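Local coordinates for uncharacterized protein YPL067C (Saccharomyces cerevisiae, PDB 5KCI) that is of unknown function but probably belongs to the histidine triad superfamily, whose members commonly bind nucleotides, at residues S83-A88 / W108-L113; Y87-N92 / H193-L198; N97-V102 / L170-R175; G29-L34 / F152-E157. One frame throughout, in Å; residues are numbered along the deposited sequence.

Interaction 1 of 4, residues S83-A88 / W108-L113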
loop_
_atom_site.group_PDB
_atom_site.type_symbol
_atom_site.label_atom_id
_atom_site.label_comp_id
_atom_site.label_asym_id
_atom_site.label_seq_id
_atom_site.Cartn_x
_atom_site.Cartn_y
_atom_site.Cartn_z
ATOM N N SER A 83 3.060 14.715 7.288
ATOM C CA SER A 83 3.830 14.411 8.482
ATOM C C SER A 83 3.908 12.900 8.635
ATOM O O SER A 83 2.944 12.201 8.329
ATOM C CB SER A 83 3.180 15.028 9.725
ATOM O OG SER A 83 3.798 14.538 10.894
ATOM N N SER A 84 5.058 12.398 9.101
ATOM C CA SER A 84 5.242 10.953 9.204
ATOM C C SER A 84 4.278 10.312 10.197
ATOM O O SER A 84 4.071 9.090 10.152
ATOM C CB SER A 84 6.691 10.633 9.580
ATOM O OG SER A 84 7.038 11.116 10.865
ATOM N N THR A 85 3.677 11.098 11.089
ATOM C CA THR A 85 2.706 10.543 12.014
ATOM C C THR A 85 1.382 10.205 11.356
ATOM O O THR A 85 0.520 9.611 12.013
ATOM C CB THR A 85 2.415 11.534 13.156
ATOM O OG1 THR A 85 1.681 12.645 12.631
ATOM C CG2 THR A 85 3.697 12.043 13.783
ATOM N N LEU A 86 1.172 10.622 10.111
ATOM C CA LEU A 86 -0.106 10.485 9.437
ATOM C C LEU A 86 -0.163 9.271 8.518
ATOM O O LEU A 86 -1.188 9.063 7.857
ATOM C CB LEU A 86 -0.405 11.750 8.624
ATOM C CG LEU A 86 -0.607 13.043 9.437
ATOM C CD1 LEU A 86 -0.890 14.225 8.526
ATOM C CD2 LEU A 86 -1.738 12.886 10.437
ATOM N N TYR A 87 0.912 8.484 8.431
ATOM C CA TYR A 87 0.903 7.323 7.561
ATOM C C TYR A 87 1.840 6.256 8.107
ATOM O O TYR A 87 2.650 6.499 9.003
ATOM C CB TYR A 87 1.291 7.719 6.118
ATOM C CG TYR A 87 2.620 8.410 6.006
ATOM C CD1 TYR A 87 3.816 7.695 5.906
ATOM C CD2 TYR A 87 2.688 9.790 6.003
ATOM C CE1 TYR A 87 5.041 8.363 5.799
ATOM C CE2 TYR A 87 3.905 10.458 5.909
ATOM C CZ TYR A 87 5.072 9.750 5.817
ATOM O OH TYR A 87 6.278 10.433 5.721
ATOM N N ALA A 88 1.729 5.060 7.538
ATOM C CA ALA A 88 2.591 3.955 7.929
ATOM C C ALA A 88 2.670 2.969 6.774
ATOM O O ALA A 88 1.668 2.702 6.110
ATOM C CB ALA A 88 2.065 3.267 9.190
ATOM N N TRP A 108 -0.772 2.735 4.753
ATOM C CA TRP A 108 -1.916 3.210 5.526
ATOM C C TRP A 108 -1.821 4.721 5.701
ATOM O O TRP A 108 -0.736 5.269 5.942
ATOM C CB TRP A 108 -1.943 2.526 6.894
ATOM C CG TRP A 108 -2.081 1.065 6.818
ATOM C CD1 TRP A 108 -1.068 0.142 6.770
ATOM C CD2 TRP A 108 -3.300 0.340 6.743
ATOM N NE1 TRP A 108 -1.603 -1.133 6.697
ATOM C CE2 TRP A 108 -2.972 -1.032 6.687
ATOM C CE3 TRP A 108 -4.654 0.714 6.747
ATOM C CZ2 TRP A 108 -3.954 -2.023 6.609
ATOM C CZ3 TRP A 108 -5.613 -0.269 6.671
ATOM C CH2 TRP A 108 -5.270 -1.613 6.594
ATOM N N SER A 109 -2.970 5.398 5.605
ATOM C CA SER A 109 -3.001 6.844 5.771
ATOM C C SER A 109 -4.159 7.262 6.682
ATOM O O SER A 109 -5.287 6.832 6.471
ATOM C CB SER A 109 -3.154 7.560 4.425
ATOM O OG SER A 109 -3.177 8.967 4.598
ATOM N N LYS A 110 -3.848 8.088 7.680
ATOM C CA LYS A 110 -4.857 8.680 8.559
ATOM C C LYS A 110 -5.800 9.587 7.792
ATOM O O LYS A 110 -6.956 9.765 8.189
ATOM C CB LYS A 110 -4.174 9.494 9.657
ATOM C CG LYS A 110 -3.810 8.772 10.929
ATOM C CD LYS A 110 -3.600 9.787 12.064
ATOM C CE LYS A 110 -2.618 9.285 13.127
ATOM N NZ LYS A 110 -1.880 10.392 13.812
ATOM N N VAL A 111 -5.309 10.204 6.721
ATOM C CA VAL A 111 -6.095 11.077 5.859
ATOM C C VAL A 111 -6.502 10.267 4.641
ATOM O O VAL A 111 -5.650 9.736 3.911
ATOM C CB VAL A 111 -5.296 12.325 5.448
ATOM C CG1 VAL A 111 -6.158 13.265 4.624
ATOM C CG2 VAL A 111 -4.757 13.038 6.670
ATOM N N ALA A 112 -7.801 10.152 4.425
ATOM C CA ALA A 112 -8.263 9.464 3.237
ATOM C C ALA A 112 -7.890 10.274 1.997
ATOM O O ALA A 112 -7.824 11.509 2.027
ATOM C CB ALA A 112 -9.781 9.242 3.318
ATOM N N LEU A 113 -7.626 9.551 0.913
ATOM C CA LEU A 113 -7.437 10.093 -0.422
ATOM C C LEU A 113 -8.514 9.506 -1.329
ATOM O O LEU A 113 -8.529 8.279 -1.549
ATOM C CB LEU A 113 -6.042 9.766 -0.961
ATOM C CG LEU A 113 -4.906 10.366 -0.130
ATOM C CD1 LEU A 113 -4.345 9.317 0.806
ATOM C CD2 LEU A 113 -3.820 10.956 -1.026
HETATM O O HOH W 1 -1.388 10.692 5.527
#

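Interaction 2 of 4, residues Y87-N92 / H193-L198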
loop_
_atom_site.group_PDB
_atom_site.type_symbol
_atom_site.label_atom_id
_atom_site.label_comp_id
_atom_site.label_asym_id
_atom_site.label_seq_id
_atom_site.Cartn_x
_atom_site.Cartn_y
_atom_site.Cartn_z
ATOM N N TYR A 87 0.912 8.484 8.431
ATOM C CA TYR A 87 0.903 7.323 7.561
ATOM C C TYR A 87 1.840 6.256 8.107
ATOM O O TYR A 87 2.650 6.499 9.003
ATOM C CB TYR A 87 1.291 7.719 6.118
ATOM C CG TYR A 87 2.620 8.410 6.006
ATOM C CD1 TYR A 87 3.816 7.695 5.906
ATOM C CD2 TYR A 87 2.688 9.790 6.003
ATOM C CE1 TYR A 87 5.041 8.363 5.799
ATOM C CE2 TYR A 87 3.905 10.458 5.909
ATOM C CZ TYR A 87 5.072 9.750 5.817
ATOM O OH TYR A 87 6.278 10.433 5.721
ATOM N N ALA A 88 1.729 5.060 7.538
ATOM C CA ALA A 88 2.591 3.955 7.929
ATOM C C ALA A 88 2.670 2.969 6.774
ATOM O O ALA A 88 1.668 2.702 6.110
ATOM C CB ALA A 88 2.065 3.267 9.190
ATOM N N VAL A 89 3.858 2.429 6.540
ATOM C CA VAL A 89 4.073 1.431 5.497
ATOM C C VAL A 89 4.411 0.105 6.169
ATOM O O VAL A 89 5.228 0.053 7.098
ATOM C CB VAL A 89 5.153 1.883 4.493
ATOM C CG1 VAL A 89 6.458 2.118 5.171
ATOM C CG2 VAL A 89 5.311 0.850 3.390
ATOM N N ARG A 90 3.745 -0.964 5.724
ATOM C CA ARG A 90 3.941 -2.307 6.244
ATOM C C ARG A 90 4.092 -3.279 5.089
ATOM O O ARG A 90 3.616 -3.021 3.986
ATOM C CB ARG A 90 2.753 -2.756 7.111
ATOM C CG ARG A 90 2.521 -1.920 8.349
ATOM C CD ARG A 90 3.498 -2.274 9.440
ATOM N NE ARG A 90 3.260 -1.557 10.692
ATOM C CZ ARG A 90 3.681 -0.323 10.950
ATOM N NH1 ARG A 90 4.353 0.361 10.043
ATOM N NH2 ARG A 90 3.413 0.236 12.123
ATOM N N ALA A 91 4.809 -4.376 5.325
ATOM C CA ALA A 91 4.771 -5.481 4.379
ATOM C C ALA A 91 3.411 -6.164 4.456
ATOM O O ALA A 91 2.857 -6.335 5.543
ATOM C CB ALA A 91 5.897 -6.481 4.680
ATOM N N ASN A 92 2.840 -6.503 3.298
ATOM C CA ASN A 92 1.591 -7.262 3.278
ATOM C C ASN A 92 1.870 -8.677 3.767
ATOM O O ASN A 92 2.722 -9.379 3.209
ATOM C CB ASN A 92 0.967 -7.293 1.879
ATOM C CG ASN A 92 -0.486 -7.794 1.896
ATOM O OD1 ASN A 92 -0.840 -8.688 2.672
ATOM N ND2 ASN A 92 -1.324 -7.225 1.037
ATOM N N HIS A 193 13.072 2.702 8.107
ATOM C CA HIS A 193 13.098 4.157 8.003
ATOM C C HIS A 193 11.709 4.755 7.787
ATOM O O HIS A 193 11.438 5.858 8.267
ATOM C CB HIS A 193 14.010 4.586 6.854
ATOM C CG HIS A 193 15.450 4.257 7.070
ATOM N ND1 HIS A 193 16.147 4.667 8.186
ATOM C CD2 HIS A 193 16.331 3.568 6.308
ATOM C CE1 HIS A 193 17.394 4.240 8.104
ATOM N NE2 HIS A 193 17.531 3.571 6.974
ATOM N N GLY A 194 10.839 4.060 7.060
ATOM C CA GLY A 194 9.579 4.621 6.626
ATOM C C GLY A 194 9.746 5.545 5.433
ATOM O O GLY A 194 10.847 5.873 4.996
ATOM N N PHE A 195 8.615 5.995 4.910
ATOM C CA PHE A 195 8.659 7.003 3.873
ATOM C C PHE A 195 8.785 8.398 4.485
ATOM O O PHE A 195 8.380 8.641 5.619
ATOM C CB PHE A 195 7.411 6.924 3.012
ATOM C CG PHE A 195 7.355 5.711 2.119
ATOM C CD1 PHE A 195 8.514 5.172 1.558
ATOM C CD2 PHE A 195 6.144 5.121 1.818
ATOM C CE1 PHE A 195 8.441 4.070 0.711
ATOM C CE2 PHE A 195 6.071 4.022 0.988
ATOM C CZ PHE A 195 7.214 3.493 0.433
ATOM N N GLU A 196 9.344 9.327 3.697
ATOM C CA GLU A 196 9.519 10.711 4.109
ATOM C C GLU A 196 8.283 11.541 3.762
ATOM O O GLU A 196 7.659 11.321 2.717
ATOM C CB GLU A 196 10.732 11.323 3.421
ATOM C CG GLU A 196 12.044 10.639 3.745
ATOM C CD GLU A 196 13.234 11.360 3.140
ATOM O OE1 GLU A 196 13.025 12.257 2.297
ATOM O OE2 GLU A 196 14.378 11.032 3.511
ATOM N N PRO A 197 7.931 12.501 4.610
ATOM C CA PRO A 197 6.697 13.266 4.385
ATOM C C PRO A 197 6.851 14.246 3.237
ATOM O O PRO A 197 7.955 14.572 2.795
ATOM C CB PRO A 197 6.480 14.004 5.714
ATOM C CG PRO A 197 7.834 14.115 6.305
ATOM C CD PRO A 197 8.559 12.840 5.895
ATOM N N LEU A 198 5.707 14.716 2.751
ATOM C CA LEU A 198 5.638 15.633 1.620
ATOM C C LEU A 198 4.738 16.803 1.999
ATOM O O LEU A 198 3.585 16.604 2.399
ATOM C CB LEU A 198 5.104 14.924 0.375
ATOM C CG LEU A 198 5.003 15.793 -0.884
ATOM C CD1 LEU A 198 6.334 16.254 -1.388
ATOM C CD2 LEU A 198 4.285 15.011 -1.955
#

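Interaction 3 of 4, residues N97-V102 / L170-R175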
loop_
_atom_site.group_PDB
_atom_site.type_symbol
_atom_site.label_atom_id
_atom_site.label_comp_id
_atom_site.label_asym_id
_atom_site.label_seq_id
_atom_site.Cartn_x
_atom_site.Cartn_y
_atom_site.Cartn_z
ATOM N N ASN A 97 -0.473 -12.642 -5.873
ATOM C CA ASN A 97 0.339 -13.611 -6.619
ATOM C C ASN A 97 1.017 -12.894 -7.768
ATOM O O ASN A 97 0.464 -12.750 -8.860
ATOM C CB ASN A 97 -0.520 -14.755 -7.123
ATOM C CG ASN A 97 0.307 -15.872 -7.720
ATOM O OD1 ASN A 97 1.491 -16.009 -7.421
ATOM N ND2 ASN A 97 -0.324 -16.684 -8.553
ATOM N N PHE A 98 2.245 -12.453 -7.515
ATOM C CA PHE A 98 3.053 -11.697 -8.453
ATOM C C PHE A 98 4.326 -12.482 -8.773
ATOM O O PHE A 98 4.696 -13.416 -8.064
ATOM C CB PHE A 98 3.417 -10.342 -7.857
ATOM C CG PHE A 98 2.237 -9.494 -7.522
ATOM C CD1 PHE A 98 1.223 -9.325 -8.437
ATOM C CD2 PHE A 98 2.165 -8.845 -6.307
ATOM C CE1 PHE A 98 0.133 -8.530 -8.143
ATOM C CE2 PHE A 98 1.074 -8.047 -6.004
ATOM C CZ PHE A 98 0.070 -7.882 -6.928
ATOM N N GLU A 99 5.025 -12.072 -9.826
ATOM C CA GLU A 99 6.230 -12.803 -10.196
ATOM C C GLU A 99 7.325 -12.560 -9.154
ATOM O O GLU A 99 7.301 -11.562 -8.430
ATOM C CB GLU A 99 6.690 -12.401 -11.591
ATOM C CG GLU A 99 7.182 -10.953 -11.758
ATOM C CD GLU A 99 7.866 -10.714 -13.082
ATOM O OE1 GLU A 99 8.769 -11.507 -13.436
ATOM O OE2 GLU A 99 7.532 -9.721 -13.767
ATOM N N PRO A 100 8.305 -13.460 -9.057
ATOM C CA PRO A 100 9.401 -13.235 -8.117
ATOM C C PRO A 100 9.985 -11.847 -8.310
ATOM O O PRO A 100 10.125 -11.364 -9.436
ATOM C CB PRO A 100 10.420 -14.326 -8.482
ATOM C CG PRO A 100 9.635 -15.376 -9.117
ATOM C CD PRO A 100 8.505 -14.692 -9.843
ATOM N N GLY A 101 10.298 -11.197 -7.205
ATOM C CA GLY A 101 10.916 -9.895 -7.230
ATOM C C GLY A 101 9.945 -8.770 -6.969
ATOM O O GLY A 101 10.369 -7.671 -6.587
ATOM N N VAL A 102 8.650 -9.035 -7.139
ATOM C CA VAL A 102 7.621 -8.049 -6.803
ATOM C C VAL A 102 7.303 -8.128 -5.318
ATOM O O VAL A 102 6.878 -9.171 -4.807
ATOM C CB VAL A 102 6.364 -8.261 -7.649
ATOM C CG1 VAL A 102 5.282 -7.239 -7.229
ATOM C CG2 VAL A 102 6.692 -8.097 -9.127
ATOM N N LEU A 170 3.448 -1.619 -4.815
ATOM C CA LEU A 170 4.227 -2.715 -5.363
ATOM C C LEU A 170 5.565 -2.179 -5.824
ATOM O O LEU A 170 5.617 -1.169 -6.528
ATOM C CB LEU A 170 3.515 -3.357 -6.558
ATOM C CG LEU A 170 2.061 -3.782 -6.307
ATOM C CD1 LEU A 170 1.537 -4.512 -7.531
ATOM C CD2 LEU A 170 1.921 -4.658 -5.105
ATOM N N LEU A 171 6.635 -2.913 -5.473
ATOM C CA LEU A 171 7.988 -2.548 -5.851
ATOM C C LEU A 171 8.573 -3.725 -6.598
ATOM O O LEU A 171 8.516 -4.845 -6.088
ATOM C CB LEU A 171 8.859 -2.270 -4.629
ATOM C CG LEU A 171 8.362 -1.226 -3.636
ATOM C CD1 LEU A 171 9.386 -1.035 -2.547
ATOM C CD2 LEU A 171 8.051 0.063 -4.353
ATOM N N PHE A 172 9.125 -3.491 -7.792
ATOM C CA PHE A 172 9.672 -4.594 -8.579
ATOM C C PHE A 172 11.196 -4.562 -8.513
ATOM O O PHE A 172 11.826 -3.573 -8.918
ATOM C CB PHE A 172 9.186 -4.538 -10.027
ATOM C CG PHE A 172 9.582 -5.756 -10.880
ATOM C CD1 PHE A 172 9.706 -7.027 -10.330
ATOM C CD2 PHE A 172 9.757 -5.613 -12.248
ATOM C CE1 PHE A 172 10.043 -8.112 -11.122
ATOM C CE2 PHE A 172 10.076 -6.709 -13.044
ATOM C CZ PHE A 172 10.218 -7.955 -12.467
ATOM N N PHE A 173 11.771 -5.674 -8.044
ATOM C CA PHE A 173 13.211 -5.897 -7.991
ATOM C C PHE A 173 13.495 -7.076 -8.922
ATOM O O PHE A 173 13.451 -8.226 -8.487
ATOM C CB PHE A 173 13.675 -6.209 -6.568
ATOM C CG PHE A 173 13.407 -5.121 -5.564
ATOM C CD1 PHE A 173 12.231 -5.101 -4.849
ATOM C CD2 PHE A 173 14.347 -4.163 -5.294
ATOM C CE1 PHE A 173 12.013 -4.148 -3.906
ATOM C CE2 PHE A 173 14.135 -3.207 -4.358
ATOM C CZ PHE A 173 12.937 -3.185 -3.661
ATOM N N PRO A 174 13.761 -6.843 -10.207
ATOM C CA PRO A 174 14.008 -7.976 -11.118
ATOM C C PRO A 174 15.148 -8.867 -10.630
ATOM O O PRO A 174 16.122 -8.403 -10.045
ATOM C CB PRO A 174 14.356 -7.300 -12.449
ATOM C CG PRO A 174 13.751 -5.900 -12.336
ATOM C CD PRO A 174 13.930 -5.552 -10.875
ATOM N N ARG A 175 14.981 -10.165 -10.846
ATOM C CA ARG A 175 15.962 -11.136 -10.358
ATOM C C ARG A 175 17.326 -10.934 -11.020
ATOM O O ARG A 175 18.365 -11.283 -10.438
ATOM C CB ARG A 175 15.421 -12.545 -10.588
ATOM C CG ARG A 175 14.374 -12.983 -9.564
ATOM C CD ARG A 175 14.999 -13.303 -8.212
ATOM N NE ARG A 175 14.026 -13.872 -7.279
ATOM C CZ ARG A 175 13.500 -13.236 -6.230
ATOM N NH1 ARG A 175 13.846 -11.986 -5.929
ATOM N NH2 ARG A 175 12.620 -13.867 -5.465
HETATM O O HOH W 2 9.849 -12.158 -4.306
#

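Interaction 4 of 4, residues G29-L34 / F152-E157. With SO4 (sulfate ion), chain D.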
loop_
_atom_site.group_PDB
_atom_site.type_symbol
_atom_site.label_atom_id
_atom_site.label_comp_id
_atom_site.label_asym_id
_atom_site.label_seq_id
_atom_site.Cartn_x
_atom_site.Cartn_y
_atom_site.Cartn_z
ATOM N N GLY A 29 -7.975 -0.759 -14.469
ATOM C CA GLY A 29 -8.849 -0.745 -13.306
ATOM C C GLY A 29 -9.471 -2.086 -12.998
ATOM O O GLY A 29 -10.376 -2.157 -12.153
ATOM N N GLU A 30 -8.997 -3.163 -13.639
ATOM C CA GLU A 30 -9.539 -4.505 -13.399
ATOM C C GLU A 30 -8.848 -5.144 -12.192
ATOM O O GLU A 30 -8.254 -6.235 -12.259
ATOM C CB GLU A 30 -9.399 -5.360 -14.659
ATOM C CG GLU A 30 -10.195 -4.817 -15.825
ATOM C CD GLU A 30 -9.938 -5.551 -17.124
ATOM O OE1 GLU A 30 -9.248 -6.593 -17.100
ATOM O OE2 GLU A 30 -10.422 -5.069 -18.171
ATOM N N LEU A 31 -8.948 -4.433 -11.066
ATOM C CA LEU A 31 -8.173 -4.785 -9.881
ATOM C C LEU A 31 -8.571 -6.126 -9.279
ATOM O O LEU A 31 -7.750 -6.751 -8.598
ATOM C CB LEU A 31 -8.314 -3.694 -8.819
ATOM C CG LEU A 31 -7.869 -2.282 -9.146
ATOM C CD1 LEU A 31 -8.043 -1.379 -7.923
ATOM C CD2 LEU A 31 -6.422 -2.228 -9.636
ATOM N N ALA A 32 -9.796 -6.596 -9.515
ATOM C CA ALA A 32 -10.202 -7.871 -8.932
ATOM C C ALA A 32 -9.344 -9.009 -9.465
ATOM O O ALA A 32 -9.160 -10.024 -8.782
ATOM C CB ALA A 32 -11.670 -8.152 -9.221
ATOM N N ARG A 33 -8.829 -8.853 -10.683
ATOM C CA ARG A 33 -7.908 -9.826 -11.299
ATOM C C ARG A 33 -6.612 -10.010 -10.524
ATOM O O ARG A 33 -5.871 -10.975 -10.797
ATOM C CB ARG A 33 -7.552 -9.383 -12.710
ATOM C CG ARG A 33 -8.603 -9.622 -13.763
ATOM C CD ARG A 33 -8.129 -9.070 -15.101
ATOM N NE ARG A 33 -8.751 -9.721 -16.254
ATOM C CZ ARG A 33 -8.181 -10.673 -16.994
ATOM N NH1 ARG A 33 -6.959 -11.115 -16.722
ATOM N NH2 ARG A 33 -8.840 -11.188 -18.022
ATOM N N LEU A 34 -6.254 -9.072 -9.647
ATOM C CA LEU A 34 -5.035 -9.207 -8.846
ATOM C C LEU A 34 -5.420 -10.074 -7.660
ATOM O O LEU A 34 -6.015 -9.599 -6.691
ATOM C CB LEU A 34 -4.489 -7.855 -8.401
ATOM C CG LEU A 34 -4.159 -6.830 -9.487
ATOM C CD1 LEU A 34 -3.802 -5.471 -8.875
ATOM C CD2 LEU A 34 -3.025 -7.337 -10.395
ATOM N N PHE A 152 -2.188 0.696 -6.177
ATOM C CA PHE A 152 -3.618 0.689 -6.411
ATOM C C PHE A 152 -4.332 0.693 -5.078
ATOM O O PHE A 152 -3.794 0.284 -4.050
ATOM C CB PHE A 152 -4.096 -0.521 -7.210
ATOM C CG PHE A 152 -3.763 -1.845 -6.572
ATOM C CD1 PHE A 152 -2.501 -2.434 -6.731
ATOM C CD2 PHE A 152 -4.718 -2.537 -5.858
ATOM C CE1 PHE A 152 -2.221 -3.642 -6.144
ATOM C CE2 PHE A 152 -4.440 -3.752 -5.264
ATOM C CZ PHE A 152 -3.201 -4.319 -5.408
ATOM N N VAL A 153 -5.584 1.127 -5.132
ATOM C CA VAL A 153 -6.456 1.096 -3.979
ATOM C C VAL A 153 -7.651 0.228 -4.347
ATOM O O VAL A 153 -8.344 0.511 -5.329
ATOM C CB VAL A 153 -6.917 2.509 -3.585
ATOM C CG1 VAL A 153 -7.950 2.421 -2.500
ATOM C CG2 VAL A 153 -5.706 3.321 -3.121
ATOM N N ASN A 154 -7.892 -0.808 -3.562
ATOM C CA ASN A 154 -9.003 -1.700 -3.835
ATOM C C ASN A 154 -10.334 -0.971 -3.687
ATOM O O ASN A 154 -10.520 -0.137 -2.794
ATOM C CB ASN A 154 -8.972 -2.896 -2.905
ATOM C CG ASN A 154 -8.111 -4.034 -3.446
ATOM O OD1 ASN A 154 -7.880 -4.124 -4.646
ATOM N ND2 ASN A 154 -7.712 -4.926 -2.578
ATOM N N TYR A 155 -11.237 -1.269 -4.603
ATOM C CA TYR A 155 -12.571 -0.666 -4.597
ATOM C C TYR A 155 -13.342 -1.111 -3.370
ATOM O O TYR A 155 -13.015 -2.118 -2.735
ATOM C CB TYR A 155 -13.359 -1.076 -5.834
ATOM C CG TYR A 155 -12.661 -0.786 -7.151
ATOM C CD1 TYR A 155 -12.505 0.495 -7.591
ATOM C CD2 TYR A 155 -12.199 -1.828 -7.971
ATOM C CE1 TYR A 155 -11.903 0.798 -8.792
ATOM C CE2 TYR A 155 -11.589 -1.538 -9.182
ATOM C CZ TYR A 155 -11.439 -0.220 -9.589
ATOM O OH TYR A 155 -10.846 0.127 -10.780
ATOM N N PRO A 156 -14.446 -0.419 -3.057
ATOM C CA PRO A 156 -15.282 -0.854 -1.929
ATOM C C PRO A 156 -15.714 -2.311 -1.977
ATOM O O PRO A 156 -15.716 -2.979 -0.934
ATOM C CB PRO A 156 -16.483 0.096 -2.017
ATOM C CG PRO A 156 -15.884 1.383 -2.551
ATOM C CD PRO A 156 -14.819 0.909 -3.567
ATOM N N GLU A 157 -16.088 -2.841 -3.145
ATOM C CA GLU A 157 -16.569 -4.216 -3.169
ATOM C C GLU A 157 -15.440 -5.229 -3.005
ATOM O O GLU A 157 -15.726 -6.425 -2.890
ATOM C CB GLU A 157 -17.334 -4.520 -4.469
ATOM C CG GLU A 157 -16.488 -4.471 -5.745
ATOM C CD GLU A 157 -16.237 -3.085 -6.282
ATOM O OE1 GLU A 157 -16.724 -2.094 -5.684
ATOM O OE2 GLU A 157 -15.554 -2.990 -7.329
HETATM S S SO4 D . -7.744 -4.657 1.012
HETATM O O1 SO4 D . -8.438 -4.266 2.261
HETATM O O2 SO4 D . -7.364 -3.531 0.178
HETATM O O3 SO4 D . -6.510 -5.400 1.348
HETATM O O4 SO4 D . -8.614 -5.531 0.233
HETATM O O HOH W 3 -7.270 -6.490 -5.854
#

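Interaction 1 of 4, residues S83-A88 / W108-L113
The open end of a beta hairpin, strands 87-91 and 102-109, is joined here as Leu86, Tyr87 and Ala88 run antiparallel to Lys110, Ser109 and Trp108. Ala88 and Trp108 are a hydrogen-bonded pair. Ala88 N donates to Trp108 O at 2.9 Å, and Trp108 N donates to Ala88 O at 2.8 Å. Tyr87 and Ser109 form the non-hydrogen-bonded pair beside them. One more backbone bond follows, from Lys110 N to Leu86 O at 2.8 Å, with an angle of 166° at the hydrogen. Leu86 O takes a second hydrogen from a water. The same water donates to Ser109 OG at 2.7 Å. Ser109 OG lies anti to the backbone N (chi1 -180°) and passes its own hydrogen to Val111 O at 2.7 Å. The Lys110 chain is extended beyond CG and crosses the Leu86 side chain at about a right angle, with Lys110 CD 4.0 Å from Leu86 CD2. Its NZ donates to Thr85 O at 3.1 Å, well above the carbonyl plane. The ammonium also makes a cation-pi contact with Trp66. Ala88 and Trp108 point to the sheet face that meets helix 56-64. Where the strands end, the carbonyls of Thr85, Leu86, Ala88 and Trp108 all accept hydrogen bonds across the contact. Leu86 O holds two donors, and the lysine charge is probably eased by a carbonyl and an aromatic ring together.

Interaction 2 of 4, residues Y87-N92 / H193-L198
Tyr87 CG sits between the backbone N and the carbonyl carbon (chi1 56°), and its ring reaches the tail that follows helix 180-193. Val89 CG2 lies anti to the backbone N and meets the Phe195 ring, 4.1 Å from Phe195 CE2. The hydroxyl of Tyr87 donates to Phe195 O at 2.8 Å. That oxygen lies in the plane of the tyrosine ring, at its edge, while the hydroxyl stands 56° out of the carbonyl plane. Tyr87 OH also lies 3.3 Å from Pro197 CD, against the proline ring. Tyr87 CE1 touches Phe195 CB at 3.9 Å, and the two side chains cross at about a right angle. Phe133 meets the Tyr87 ring edge-to-face. A phenylalanine in place of Tyr87 would probably leave Phe195 O without its hydroxyl donor and weaken the hold on the tail. Val89 CG1 packs on Gly194 CA at 4.3 Å. Gly194 is the first residue past the helix and has positive phi, which favours glycine. Val89 also touches Leu191 of helix 180-193. This is the packing of an alpha+beta fold, in which a helix lies on one face of an antiparallel sheet and the chain after it passes the edge strand.

Interaction 3 of 4, residues N97-V102 / L170-R175
Gly101 O accepts a hydrogen bond from Phe173 N at 2.8 Å, with an angle of 162° at the hydrogen. The donor stands above the carbonyl plane. The oxygen also lies in the plane of the Phe173 ring, at its edge. Gly101 belongs to a type II beta turn from Glu99 to Val102, which leads into strand 102-109 of the antiparallel sheet. Val102 and Phe172 are a non-hydrogen-bonded pair of that sheet. A side chain on Gly101 would clash with Phe173 O, and the backbone angles also favour glycine. Phe172 CG lies anti to the backbone N (chi1 -173°), and its ring sits beside the turn. Its edge faces Pro100 O, 3.7 Å from Phe172 CE1. Val102 CG2 packs tightly on Phe172 CD1 at 3.4 Å. Glu99 OE2 comes within 3.5 Å of Phe172 CZ, although its hydrogen bond is to Trp19 N. The Trp19 ring stacks on Phe172. On the helix 19-28 side, Phe98 CE2 meets Leu170 CD2 at 3.6 Å, the two side chains crossing at about a right angle. The Arg175 chain bends at chi2 (-74°), and one face of its guanidinium lies against the Pro100-Gly101 peptide, with Gly101 N 3.9 Å from Arg175 CZ.

Interaction 4 of 4, residues G29-L34 / F152-E157
Tyr155 gives its hydroxyl hydrogen to the carbonyl of the glycine that ends helix 19-28. Tyr155 OH lies 2.7 Å from Gly29 O, in the carbonyl plane and on a lone pair. Gly29 is the C-prime residue of a Schellman motif, and its oxygen also takes a weak bond from Leu31 N across an inverse gamma turn centred on Glu30. A phenylalanine in place of Tyr155 would probably leave Gly29 O with just that weak bond from these two segments. Leu31 CD1 rests over one face of the Tyr155 ring, 4.1 Å from its centroid, in a CH-pi contact. Leu31 CD2 meets Phe152 CB at 3.8 Å. Leu34 and Phe152 approach tip to tip, with Leu34 CD1 over the ring face, 3.8 Å from the centroid. Phe152 ends strand 149-152 and stacks on His168. The neighbouring strand 165-172 carries His166 and His168, spaced like two successive histidines of a His-x-His-x-His triad, with Leu170 two positions on. Both, with Ser160 N, bind a sulfate ion, probably from the crystallisation liquor, perhaps at a phosphate site. Asn154 ND2 donates to sulfate O4 at 3.0 Å and to sulfate O2 at 3.1 Å. A water lies between Asn154 OD1 and Leu31 O.

In the fold
Interactions 1, 2 and 3 all reach the same antiparallel sheet. Interactions 1 and 2 use its edge strand 87-91, and interaction 4 lies where the opposite edge strand, 149-152, ends. All four contacts are partly buried. Interactions 1 and 2 share Tyr87 and Ala88. The first is mostly backbone pairing within a hairpin, while the second binds the C-terminal tail through one hydroxyl and apolar packing. Interaction 3 lies on the opposite side of the chain's centre from interaction 1, about 25 Å away between centres, and rests on a turn and aromatic packing. Interactions 3 and 4 touch through Phe98 with Leu34 and Leu170 with Phe152. Interaction 4 alone of the four includes the bound sulfate.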